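PDB 2R79: periplasmic binding protein from Pseudomonas aeruginosa, which binds heme in the periplasm and probably hands it to a membrane transporter for uptake into the cell. Local coordinates for residues Lys183-Ser186 and Val187-Ala191. Numbering follows the deposited sequence.
Sequences KPIS and VEALA. With SO4 (sulfate ion), chain B.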
loop_
_atom_site.group_PDB
_atom_site.type_symbol
_atom_site.label_atom_id
_atom_site.label_comp_id
_atom_site.label_asym_id
_atom_site.label_seq_id
_atom_site.Cartn_x
_atom_site.Cartn_y
_atom_site.Cartn_z
ATOM N N LYS A 183 -38.445 3.272 -6.129
ATOM C CA LYS A 183 -39.362 2.166 -5.937
ATOM C C LYS A 183 -38.782 0.835 -6.374
ATOM O O LYS A 183 -37.927 0.778 -7.256
ATOM C CB LYS A 183 -40.664 2.432 -6.690
ATOM C CG LYS A 183 -41.402 3.662 -6.194
ATOM C CD LYS A 183 -42.907 3.445 -6.230
ATOM C CE LYS A 183 -43.646 4.523 -5.453
ATOM N NZ LYS A 183 -45.096 4.186 -5.311
ATOM N N PRO A 184 -39.223 -0.261 -5.736
ATOM C CA PRO A 184 -38.721 -1.584 -6.105
ATOM C C PRO A 184 -39.404 -2.019 -7.395
ATOM O O PRO A 184 -40.577 -1.729 -7.610
ATOM C CB PRO A 184 -39.127 -2.449 -4.912
ATOM C CG PRO A 184 -40.404 -1.828 -4.478
ATOM C CD PRO A 184 -40.097 -0.343 -4.552
ATOM N N ILE A 185 -38.663 -2.690 -8.262
ATOM C CA ILE A 185 -39.222 -3.168 -9.513
ATOM C C ILE A 185 -38.670 -4.562 -9.769
ATOM O O ILE A 185 -37.520 -4.847 -9.445
ATOM C CB ILE A 185 -38.840 -2.250 -10.685
ATOM C CG1 ILE A 185 -39.326 -0.829 -10.406
ATOM C CG2 ILE A 185 -39.469 -2.756 -11.970
ATOM C CD1 ILE A 185 -38.990 0.141 -11.508
ATOM N N SER A 186 -39.498 -5.431 -10.333
ATOM C CA SER A 186 -39.081 -6.795 -10.634
ATOM C C SER A 186 -37.925 -6.775 -11.628
ATOM O O SER A 186 -37.907 -5.958 -12.550
ATOM C CB SER A 186 -40.257 -7.580 -11.222
ATOM O OG SER A 186 -40.789 -6.907 -12.351
ATOM N N VAL A 187 -36.963 -7.674 -11.438
ATOM C CA VAL A 187 -35.808 -7.755 -12.326
ATOM C C VAL A 187 -36.272 -8.035 -13.751
ATOM O O VAL A 187 -35.629 -7.623 -14.717
ATOM C CB VAL A 187 -34.826 -8.871 -11.878
ATOM C CG1 VAL A 187 -33.645 -8.959 -12.842
ATOM C CG2 VAL A 187 -34.324 -8.585 -10.474
ATOM N N GLU A 188 -37.403 -8.727 -13.871
ATOM C CA GLU A 188 -37.971 -9.070 -15.170
ATOM C C GLU A 188 -38.220 -7.807 -15.991
ATOM O O GLU A 188 -37.872 -7.738 -17.170
ATOM C CB GLU A 188 -39.288 -9.834 -14.989
ATOM C CG GLU A 188 -39.181 -11.152 -14.209
ATOM C CD GLU A 188 -38.951 -10.958 -12.707
ATOM O OE1 GLU A 188 -37.839 -10.539 -12.309
ATOM O OE2 GLU A 188 -39.888 -11.224 -11.922
ATOM N N ALA A 189 -38.826 -6.807 -15.361
ATOM C CA ALA A 189 -39.109 -5.547 -16.034
ATOM C C ALA A 189 -37.795 -4.835 -16.329
ATOM O O ALA A 189 -37.564 -4.361 -17.443
ATOM C CB ALA A 189 -39.989 -4.679 -15.158
ATOM N N LEU A 190 -36.929 -4.773 -15.324
ATOM C CA LEU A 190 -35.628 -4.130 -15.463
ATOM C C LEU A 190 -34.825 -4.695 -16.628
ATOM O O LEU A 190 -34.225 -3.942 -17.396
ATOM C CB LEU A 190 -34.829 -4.277 -14.165
ATOM C CG LEU A 190 -34.885 -3.105 -13.179
ATOM C CD1 LEU A 190 -36.318 -2.629 -12.985
ATOM C CD2 LEU A 190 -34.266 -3.536 -11.862
ATOM N N ALA A 191 -34.809 -6.016 -16.764
ATOM C CA ALA A 191 -34.071 -6.641 -17.852
ATOM C C ALA A 191 -34.715 -6.303 -19.191
ATOM O O ALA A 191 -34.028 -6.123 -20.198
ATOM C CB ALA A 191 -34.034 -8.141 -17.662
HETATM S S SO4 B . -45.598 5.521 -9.210
HETATM O O1 SO4 B . -45.324 4.610 -10.353
HETATM O O2 SO4 B . -46.858 5.593 -8.408
HETATM O O3 SO4 B . -44.320 6.000 -8.555
HETATM O O4 SO4 B . -45.398 4.310 -8.347
#
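Helix 187-193 begins after the N-cap residue Ser-186, and Ile-185 just before it packs on the first turn. The carbonyl of Ser-186 opens the helical bonding pattern: Leu-190 N donates to Ser-186 O at 3.2 Å, almost straight at 174° and in the carbonyl plane. Ala-189 N makes a second, weak and bent bond to the same oxygen. With chi1 at 55°, Ser-186 OG is brought to 3.6 Å from Ala-189 N, the N3 amide that a capping serine hydroxyl usually accepts, but here the pair is not a hydrogen bond; OG also touches Ala-189 CB at 3.7 Å. Glu-188 folds back at chi2 (73°), laying its carboxylate against the cap residue, OE2 lying 3.7 Å from Ser-186 CB. Just before the cap, the CG2 branch of Ile-185 reaches the helix, meeting Leu-190 CD1 at 3.3 Å and Ala-189 CB at 3.8 Å. Farther back, Lys-183 NZ donates to sulfate O4 at 3.1 Å; this ion, probably from the crystallisation liquor, also accepts a bond from Glu-180 N. The segment thus leads from strand 182-183 into helix 187-193 at the protein surface, with Ile-185 and Leu-190 both resting on Val-157 of the neighbouring antiparallel strand 155-158, while Val-187 packs against Asn-218 and Leu-221 in the loop after helix 207-217.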